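Local coordinates for endoribonuclease ToxN (Bacillus thuringiensis, PDB 4ATO), which cleaves RNA at A-rich sequences as the toxin of a type III toxin-antitoxin system and is held inactive by its non-coding antitoxin RNA, ToxI, at residues L20-S25 with E163-E168; K137-Q142 with C157-L162. All coordinates share one frame; numbering follows the deposited sequence.

Contact 1: L20-S25 with E163-E168; sequences LREADS and EEKCQE. With nucleotides of chain B.
Leu20 meets Lys165 at the root of the lysine side chain: its CD2 lies 3.7 Å from Lys165 CB, and the two side chains run past one another in opposite directions. The CA atoms of these two residues, 6.9 Å apart, are the closest CA pair between the two segments. Two residues on, Glu22 takes the other end of the same lysine. Its extended chain crosses the Lys165 chain at about a right angle, and a salt bridge joins Glu22 OE1 to Lys165 NZ at 3.1 Å. Ala23 fills the middle, with CB 3.6 Å from Lys165 CD and slightly farther from CG. Lys165 therefore makes every close contact on its side, its methylenes packing on Leu20 and Ala23 and its ammonium reaching Glu22. Bends at chi2 (-122°) and chi3 (119°) lay the aliphatic part against the Ala23 methyl before NZ arrives at the carboxylate. Leu20 O accepts from both Ala23 N and Asp24 N. Beyond that turn, Ser25 O takes a nearly straight hydrogen bond (167°, 2.9 Å) from N6 of adenine A1 of chain B, a direct link from this loop to the bound RNA.

The contact joins helix 14-23 and the loop after it to helix 159-169. Tyr19 of the former adds a hydrogen bond to Lys165 O and a cation-pi contact with the lysine, while on the latter Glu163 OE2 bonds to Tyr51 of strand 51-56 and Tyr136 of helix 108-139.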
ATOM      1  N   LEU A  20     -13.135  -6.086 -42.914  1.00 41.23           N
ATOM      2  CA  LEU A  20     -13.927  -6.440 -41.739  1.00 45.98           C
ATOM      3  C   LEU A  20     -15.254  -5.670 -41.692  1.00 47.53           C
ATOM      4  O   LEU A  20     -16.304  -6.256 -41.429  1.00 48.21           O
ATOM      5  CB  LEU A  20     -13.142  -6.244 -40.438  1.00 42.86           C
ATOM      6  CG  LEU A  20     -12.090  -7.279 -40.026  1.00 39.34           C
ATOM      7  CD1 LEU A  20     -11.686  -7.034 -38.569  1.00 29.69           C
ATOM      8  CD2 LEU A  20     -12.559  -8.715 -40.206  1.00 34.57           C
ATOM      9  N   ARG A  21     -15.220  -4.370 -41.972  1.00 50.05           N
ATOM     10  CA  ARG A  21     -16.436  -3.560 -41.853  1.00 54.59           C
ATOM     11  C   ARG A  21     -17.545  -4.004 -42.817  1.00 57.33           C
ATOM     12  O   ARG A  21     -18.716  -3.654 -42.637  1.00 51.92           O
ATOM     13  CB  ARG A  21     -16.138  -2.059 -41.972  1.00 61.75           C
ATOM     14  CG  ARG A  21     -17.304  -1.159 -41.529  1.00 77.36           C
ATOM     15  CD  ARG A  21     -16.859   0.241 -41.100  1.00 76.88           C
ATOM     16  NE  ARG A  21     -15.897   0.800 -42.039  1.00 83.91           N
ATOM     17  CZ  ARG A  21     -14.603   0.944 -41.779  1.00 89.36           C
ATOM     18  NH1 ARG A  21     -14.126   0.589 -40.596  1.00 84.14           N
ATOM     19  NH2 ARG A  21     -13.791   1.451 -42.697  1.00101.50           N
ATOM     20  N   GLU A  22     -17.174  -4.789 -43.827  1.00 62.14           N
ATOM     21  CA  GLU A  22     -18.155  -5.455 -44.679  1.00 72.92           C
ATOM     22  C   GLU A  22     -19.078  -6.338 -43.833  1.00 65.36           C
ATOM     23  O   GLU A  22     -20.291  -6.362 -44.041  1.00 64.67           O
ATOM     24  CB  GLU A  22     -17.462  -6.315 -45.740  1.00 83.13           C
ATOM     25  CG  GLU A  22     -16.578  -5.546 -46.708  1.00 95.02           C
ATOM     26  CD  GLU A  22     -15.829  -6.460 -47.672  1.00104.77           C
ATOM     27  OE1 GLU A  22     -15.828  -7.692 -47.455  1.00105.88           O
ATOM     28  OE2 GLU A  22     -15.241  -5.944 -48.646  1.00104.45           O
ATOM     29  N   ALA A  23     -18.495  -7.052 -42.873  1.00 54.02           N
ATOM     30  CA  ALA A  23     -19.254  -7.988 -42.048  1.00 55.62           C
ATOM     31  C   ALA A  23     -19.904  -7.323 -40.834  1.00 58.87           C
ATOM     32  O   ALA A  23     -20.926  -7.795 -40.339  1.00 64.25           O
ATOM     33  CB  ALA A  23     -18.369  -9.146 -41.607  1.00 49.63           C
ATOM     34  N   ASP A  24     -19.304  -6.239 -40.351  1.00 55.26           N
ATOM     35  CA  ASP A  24     -19.826  -5.525 -39.186  1.00 51.24           C
ATOM     36  C   ASP A  24     -19.506  -4.035 -39.267  1.00 46.95           C
ATOM     37  O   ASP A  24     -18.339  -3.629 -39.194  1.00 47.91           O
ATOM     38  CB  ASP A  24     -19.257  -6.113 -37.890  1.00 49.50           C
ATOM     39  CG  ASP A  24     -19.929  -5.552 -36.640  1.00 52.98           C
ATOM     40  OD1 ASP A  24     -20.215  -4.339 -36.586  1.00 57.13           O
ATOM     41  OD2 ASP A  24     -20.183  -6.332 -35.705  1.00 59.83           O
ATOM     42  N   SER A  25     -20.554  -3.223 -39.371  1.00 39.00           N
ATOM     43  CA  SER A  25     -20.397  -1.783 -39.558  1.00 49.22           C
ATOM     44  C   SER A  25     -19.836  -1.044 -38.335  1.00 45.54           C
ATOM     45  O   SER A  25     -19.553   0.155 -38.415  1.00 41.92           O
ATOM     46  CB  SER A  25     -21.725  -1.151 -39.990  1.00 50.19           C
ATOM     47  OG  SER A  25     -22.742  -1.382 -39.032  1.00 54.69           O
ATOM     48  N   GLU A 163     -14.333 -13.170 -36.425  1.00 41.64           N
ATOM     49  CA  GLU A 163     -13.401 -14.294 -36.319  1.00 45.45           C
ATOM     50  C   GLU A 163     -13.470 -15.183 -37.557  1.00 46.58           C
ATOM     51  O   GLU A 163     -12.442 -15.680 -38.037  1.00 43.80           O
ATOM     52  CB  GLU A 163     -13.651 -15.118 -35.047  1.00 38.54           C
ATOM     53  CG  GLU A 163     -13.067 -14.484 -33.799  1.00 43.23           C
ATOM     54  CD  GLU A 163     -13.486 -15.190 -32.527  1.00 48.54           C
ATOM     55  OE1 GLU A 163     -13.770 -16.405 -32.594  1.00 47.60           O
ATOM     56  OE2 GLU A 163     -13.534 -14.529 -31.464  1.00 43.17           O
ATOM     57  N   GLU A 164     -14.684 -15.388 -38.062  1.00 43.99           N
ATOM     58  CA  GLU A 164     -14.877 -16.109 -39.315  1.00 49.84           C
ATOM     59  C   GLU A 164     -14.156 -15.397 -40.447  1.00 47.50           C
ATOM     60  O   GLU A 164     -13.486 -16.027 -41.254  1.00 49.95           O
ATOM     61  CB  GLU A 164     -16.358 -16.204 -39.668  1.00 67.98           C
ATOM     62  CG  GLU A 164     -17.123 -17.288 -38.948  1.00 89.07           C
ATOM     63  CD  GLU A 164     -18.475 -17.538 -39.586  1.00107.24           C
ATOM     64  OE1 GLU A 164     -18.702 -17.038 -40.712  1.00108.20           O
ATOM     65  OE2 GLU A 164     -19.311 -18.229 -38.963  1.00113.72           O
ATOM     66  N   LYS A 165     -14.311 -14.078 -40.510  1.00 51.16           N
ATOM     67  CA  LYS A 165     -13.650 -13.290 -41.534  1.00 52.06           C
ATOM     68  C   LYS A 165     -12.136 -13.423 -41.429  1.00 58.91           C
ATOM     69  O   LYS A 165     -11.440 -13.503 -42.444  1.00 55.59           O
ATOM     70  CB  LYS A 165     -14.070 -11.829 -41.444  1.00 42.17           C
ATOM     71  CG  LYS A 165     -15.457 -11.574 -41.993  1.00 61.33           C
ATOM     72  CD  LYS A 165     -15.410 -10.556 -43.119  1.00 65.26           C
ATOM     73  CE  LYS A 165     -15.919 -11.135 -44.425  1.00 68.53           C
ATOM     74  NZ  LYS A 165     -16.127 -10.062 -45.451  1.00 69.07           N
ATOM     75  N   CYS A 166     -11.625 -13.452 -40.201  1.00 56.02           N
ATOM     76  CA  CYS A 166     -10.200 -13.659 -39.984  1.00 57.95           C
ATOM     77  C   CYS A 166      -9.785 -15.017 -40.540  1.00 56.26           C
ATOM     78  O   CYS A 166      -8.768 -15.134 -41.216  1.00 52.14           O
ATOM     79  CB  CYS A 166      -9.856 -13.562 -38.497  1.00 56.90           C
ATOM     80  SG  CYS A 166      -8.110 -13.840 -38.104  1.00 52.90           S
ATOM     81  N   GLN A 167     -10.587 -16.040 -40.254  1.00 63.10           N
ATOM     82  CA  GLN A 167     -10.328 -17.391 -40.750  1.00 69.62           C
ATOM     83  C   GLN A 167     -10.301 -17.396 -42.274  1.00 68.67           C
ATOM     84  O   GLN A 167      -9.391 -17.955 -42.884  1.00 71.93           O
ATOM     85  CB  GLN A 167     -11.400 -18.369 -40.251  1.00 82.75           C
ATOM     86  CG  GLN A 167     -11.329 -18.700 -38.768  1.00 95.44           C
ATOM     87  CD  GLN A 167     -10.268 -19.741 -38.451  1.00108.24           C
ATOM     88  OE1 GLN A 167      -9.754 -20.413 -39.347  1.00113.68           O
ATOM     89  NE2 GLN A 167      -9.937 -19.880 -37.170  1.00106.36           N
ATOM     90  N   GLU A 168     -11.302 -16.764 -42.882  1.00 58.41           N
ATOM     91  CA  GLU A 168     -11.398 -16.693 -44.334  1.00 67.29           C
ATOM     92  C   GLU A 168     -10.168 -16.034 -44.938  1.00 72.36           C
ATOM     93  O   GLU A 168      -9.742 -16.393 -46.035  1.00 80.69           O
ATOM     94  CB  GLU A 168     -12.662 -15.943 -44.760  1.00 68.68           C
ATOM     95  CG  GLU A 168     -13.956 -16.661 -44.405  1.00 76.80           C
ATOM     96  CD  GLU A 168     -15.191 -15.842 -44.729  1.00 83.82           C
ATOM     97  OE1 GLU A 168     -15.169 -15.094 -45.731  1.00 85.07           O
ATOM     98  OE2 GLU A 168     -16.184 -15.942 -43.973  1.00 86.17           O
TER
ATOM     99  O5'   A B   1     -13.638   7.757 -34.401  1.00 42.97           O
ATOM    100  C5'   A B   1     -13.739   9.131 -34.748  1.00 41.52           C
ATOM    101  C4'   A B   1     -15.016   9.421 -35.489  1.00 35.98           C
ATOM    102  O4'   A B   1     -15.089   8.592 -36.672  1.00 45.88           O
ATOM    103  C3'   A B   1     -16.301   9.117 -34.739  1.00 38.30           C
ATOM    104  O3'   A B   1     -16.680  10.170 -33.867  1.00 29.77           O
ATOM    105  C2'   A B   1     -17.301   8.878 -35.866  1.00 42.06           C
ATOM    106  O2'   A B   1     -17.772  10.112 -36.373  1.00 42.40           O
ATOM    107  C1'   A B   1     -16.425   8.234 -36.932  1.00 38.96           C
ATOM    108  N9    A B   1     -16.523   6.760 -36.959  1.00 37.35           N
ATOM    109  C8    A B   1     -15.487   5.886 -36.729  1.00 34.81           C
ATOM    110  N7    A B   1     -15.818   4.623 -36.868  1.00 36.12           N
ATOM    111  C5    A B   1     -17.159   4.660 -37.232  1.00 38.08           C
ATOM    112  C6    A B   1     -18.085   3.638 -37.532  1.00 41.93           C
ATOM    113  N6    A B   1     -17.799   2.328 -37.504  1.00 36.37           N
ATOM    114  N1    A B   1     -19.338   4.009 -37.860  1.00 39.83           N
ATOM    115  C2    A B   1     -19.625   5.319 -37.886  1.00 49.14           C
ATOM    116  N3    A B   1     -18.842   6.368 -37.629  1.00 42.19           N
ATOM    117  C4    A B   1     -17.604   5.971 -37.301  1.00 29.92           C
TER

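Contact 2: K137-Q142 with C157-L162; sequences KDVTVQ and CDFPKL
The Phe159 ring receives Val139 obliquely, at its CD2 and CE2 atoms: Val139 CG1 is 3.7 Å from CD2, and Val139 CB is 3.9 Å from both CD2 and CE2. Over the centre of one face stands Cys157 O, 3.7 Å above the ring plane, contributed by the residue two places earlier in the chain. Val139 CG1 also comes within 4.0 Å of that oxygen, so the methyl touches both the carbonyl oxygen and the ring. This position follows from a chi1 of 163°, which turns CG1 away from the backbone N of Val139, while the other methyl, CG2, lies 4.0 Å from Phe159 CE2. The valine and phenylalanine side chains cross at about a right angle.

A second, looser meeting lies beside the first. Thr140 CG2 approaches the pyrrolidine ring of Pro160, 4.0 Å from CG and marginally farther from CD. The threonine hydroxyl is engaged elsewhere, OG1 being hydrogen-bonded to Tyr136 O in the preceding helical turn. The apolar branch is thus the one given to the proline.

Both backbones change course here. Thr140 is the first residue to leave helical geometry after helix 108-139, and Asp158 is the N-cap of helix 159-169, its OD1 accepting a weak bond from Lys161 N (162°). Asp158 is also the centre of an inverse gamma turn. Met87 of strand 78-89 touches Phe159 as well, which places the ring between helix and sheet. The arrangement is a buried Val139-Phe159 contact flanked by the more exposed Thr140-Pro160 pair, where the end of one helix packs against the capped start of another, with Pro160 in the first turn.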
ATOM      1  N   LYS A 137     -16.953 -12.754 -23.358  1.00 33.09           N
ATOM      2  CA  LYS A 137     -17.789 -13.832 -22.840  1.00 38.59           C
ATOM      3  C   LYS A 137     -19.267 -13.504 -23.019  1.00 42.62           C
ATOM      4  O   LYS A 137     -20.028 -14.306 -23.564  1.00 35.81           O
ATOM      5  CB  LYS A 137     -17.496 -14.078 -21.357  1.00 50.43           C
ATOM      6  CG  LYS A 137     -17.128 -15.514 -21.010  1.00 75.20           C
ATOM      7  CD  LYS A 137     -15.765 -15.899 -21.591  1.00 91.35           C
ATOM      8  CE  LYS A 137     -15.350 -17.316 -21.189  1.00 98.85           C
ATOM      9  NZ  LYS A 137     -16.261 -18.367 -21.736  1.00 99.90           N
ATOM     10  N   ASP A 138     -19.672 -12.320 -22.565  1.00 40.13           N
ATOM     11  CA  ASP A 138     -21.084 -11.944 -22.624  1.00 41.86           C
ATOM     12  C   ASP A 138     -21.624 -11.731 -24.035  1.00 43.21           C
ATOM     13  O   ASP A 138     -22.789 -12.028 -24.307  1.00 40.09           O
ATOM     14  CB  ASP A 138     -21.361 -10.718 -21.759  1.00 40.50           C
ATOM     15  CG  ASP A 138     -21.782 -11.088 -20.359  1.00 51.89           C
ATOM     16  OD1 ASP A 138     -21.995 -12.292 -20.105  1.00 60.57           O
ATOM     17  OD2 ASP A 138     -21.911 -10.181 -19.516  1.00 54.75           O
ATOM     18  N   VAL A 139     -20.795 -11.212 -24.931  1.00 38.84           N
ATOM     19  CA  VAL A 139     -21.247 -10.979 -26.294  1.00 38.29           C
ATOM     20  C   VAL A 139     -21.465 -12.312 -27.011  1.00 40.99           C
ATOM     21  O   VAL A 139     -22.403 -12.456 -27.798  1.00 43.90           O
ATOM     22  CB  VAL A 139     -20.279 -10.058 -27.082  1.00 40.93           C
ATOM     23  CG1 VAL A 139     -20.528 -10.151 -28.591  1.00 41.39           C
ATOM     24  CG2 VAL A 139     -20.430  -8.618 -26.611  1.00 42.66           C
ATOM     25  N   THR A 140     -20.617 -13.288 -26.700  1.00 38.70           N
ATOM     26  CA  THR A 140     -20.638 -14.582 -27.377  1.00 44.22           C
ATOM     27  C   THR A 140     -21.476 -15.658 -26.675  1.00 49.40           C
ATOM     28  O   THR A 140     -21.345 -16.840 -26.995  1.00 56.78           O
ATOM     29  CB  THR A 140     -19.203 -15.154 -27.564  1.00 45.38           C
ATOM     30  OG1 THR A 140     -18.642 -15.494 -26.289  1.00 37.19           O
ATOM     31  CG2 THR A 140     -18.293 -14.161 -28.273  1.00 38.44           C
ATOM     32  N   VAL A 141     -22.292 -15.287 -25.710  1.00 47.17           N
ATOM     33  CA  VAL A 141     -23.103 -16.286 -25.058  1.00 60.91           C
ATOM     34  C   VAL A 141     -24.205 -16.655 -25.997  1.00 64.83           C
ATOM     35  O   VAL A 141     -24.451 -15.978 -26.967  1.00 69.09           O
ATOM     36  CB  VAL A 141     -23.810 -15.793 -23.788  1.00 61.41           C
ATOM     37  CG1 VAL A 141     -22.842 -15.501 -22.678  1.00 63.04           C
ATOM     38  CG2 VAL A 141     -24.719 -14.625 -24.082  1.00 59.71           C
ATOM     39  N   GLN A 142     -24.872 -17.747 -25.677  1.00 70.78           N
ATOM     40  CA  GLN A 142     -26.165 -18.050 -26.235  1.00 76.84           C
ATOM     41  C   GLN A 142     -26.957 -18.850 -25.236  1.00 76.10           C
ATOM     42  O   GLN A 142     -26.404 -19.415 -24.316  1.00 74.82           O
ATOM     43  CB  GLN A 142     -26.047 -18.775 -27.565  1.00 88.30           C
ATOM     44  CG  GLN A 142     -24.887 -19.736 -27.678  1.00 94.74           C
ATOM     45  CD  GLN A 142     -24.826 -20.377 -29.045  1.00102.36           C
ATOM     46  OE1 GLN A 142     -25.525 -21.351 -29.319  1.00 99.05           O
ATOM     47  NE2 GLN A 142     -24.006 -19.821 -29.918  1.00103.12           N
ATOM     48  N   CYS A 157     -18.955  -4.862 -31.561  1.00 33.40           N
ATOM     49  CA  CYS A 157     -18.789  -5.642 -32.780  1.00 34.86           C
ATOM     50  C   CYS A 157     -19.277  -7.096 -32.594  1.00 43.05           C
ATOM     51  O   CYS A 157     -19.273  -7.648 -31.479  1.00 38.22           O
ATOM     52  CB  CYS A 157     -17.317  -5.669 -33.184  1.00 28.87           C
ATOM     53  SG  CYS A 157     -16.629  -4.086 -33.669  1.00 36.90           S
ATOM     54  N   ASP A 158     -19.694  -7.702 -33.699  1.00 44.61           N
ATOM     55  CA  ASP A 158     -20.072  -9.106 -33.739  1.00 46.01           C
ATOM     56  C   ASP A 158     -18.776  -9.909 -33.782  1.00 45.44           C
ATOM     57  O   ASP A 158     -18.279 -10.244 -34.859  1.00 37.39           O
ATOM     58  CB  ASP A 158     -20.912  -9.368 -34.997  1.00 46.02           C
ATOM     59  CG  ASP A 158     -21.514 -10.768 -35.036  1.00 55.26           C
ATOM     60  OD1 ASP A 158     -21.034 -11.656 -34.306  1.00 53.26           O
ATOM     61  OD2 ASP A 158     -22.467 -10.982 -35.816  1.00 64.47           O
ATOM     62  N   PHE A 159     -18.212 -10.193 -32.611  1.00 38.42           N
ATOM     63  CA  PHE A 159     -16.912 -10.856 -32.547  1.00 35.99           C
ATOM     64  C   PHE A 159     -16.858 -12.166 -33.338  1.00 43.40           C
ATOM     65  O   PHE A 159     -15.904 -12.377 -34.086  1.00 35.86           O
ATOM     66  CB  PHE A 159     -16.457 -11.085 -31.100  1.00 35.90           C
ATOM     67  CG  PHE A 159     -16.354  -9.831 -30.291  1.00 32.15           C
ATOM     68  CD1 PHE A 159     -15.728  -8.712 -30.803  1.00 28.41           C
ATOM     69  CD2 PHE A 159     -16.891  -9.772 -29.018  1.00 30.06           C
ATOM     70  CE1 PHE A 159     -15.649  -7.546 -30.063  1.00 34.68           C
ATOM     71  CE2 PHE A 159     -16.807  -8.611 -28.266  1.00 34.28           C
ATOM     72  CZ  PHE A 159     -16.186  -7.495 -28.796  1.00 32.91           C
ATOM     73  N   PRO A 160     -17.868 -13.049 -33.172  1.00 47.06           N
ATOM     74  CA  PRO A 160     -17.797 -14.321 -33.902  1.00 48.96           C
ATOM     75  C   PRO A 160     -17.762 -14.139 -35.412  1.00 49.92           C
ATOM     76  O   PRO A 160     -17.036 -14.859 -36.100  1.00 51.41           O
ATOM     77  CB  PRO A 160     -19.091 -15.027 -33.489  1.00 48.29           C
ATOM     78  CG  PRO A 160     -19.367 -14.510 -32.132  1.00 49.58           C
ATOM     79  CD  PRO A 160     -18.985 -13.054 -32.207  1.00 50.25           C
ATOM     80  N   LYS A 161     -18.542 -13.193 -35.921  1.00 49.27           N
ATOM     81  CA  LYS A 161     -18.546 -12.936 -37.352  1.00 49.34           C
ATOM     82  C   LYS A 161     -17.160 -12.481 -37.819  1.00 52.08           C
ATOM     83  O   LYS A 161     -16.658 -12.963 -38.833  1.00 48.16           O
ATOM     84  CB  LYS A 161     -19.624 -11.915 -37.721  1.00 53.10           C
ATOM     85  CG  LYS A 161     -19.993 -11.915 -39.198  1.00 71.51           C
ATOM     86  CD  LYS A 161     -21.249 -11.092 -39.472  1.00 82.69           C
ATOM     87  CE  LYS A 161     -21.667 -11.182 -40.940  1.00 86.22           C
ATOM     88  NZ  LYS A 161     -22.823 -10.294 -41.265  1.00 80.86           N
ATOM     89  N   LEU A 162     -16.535 -11.578 -37.065  1.00 42.70           N
ATOM     90  CA  LEU A 162     -15.197 -11.101 -37.410  1.00 40.44           C
ATOM     91  C   LEU A 162     -14.147 -12.215 -37.335  1.00 45.33           C
ATOM     92  O   LEU A 162     -13.178 -12.207 -38.094  1.00 43.79           O
ATOM     93  CB  LEU A 162     -14.777  -9.923 -36.518  1.00 37.79           C
ATOM     94  CG  LEU A 162     -15.595  -8.625 -36.598  1.00 40.36           C
ATOM     95  CD1 LEU A 162     -14.913  -7.500 -35.813  1.00 39.81           C
ATOM     96  CD2 LEU A 162     -15.849  -8.216 -38.043  1.00 38.84           C
TER

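In the fold
From the N terminus, the chain lays down strand 9-12, then helix 14-23 and the loop after it, before the other strands of the antiparallel sheet and the long helix 108-139. Contact 2 closes a short loop of 14 residues, containing helix 147-155, when 157-162 returns to 137-142. Contact 1 closes a much longer one of 137 residues, and the shorter loop falls wholly within it. Their centres are 12 Å apart, and both use helix 159-169: its start meets helix 108-139, its later turns helix 14-23. A probable hydrogen bond from Asp158 N to Asp24 OD2 links the two contacts; together they connect helices 14-23, 108-139 and 159-169.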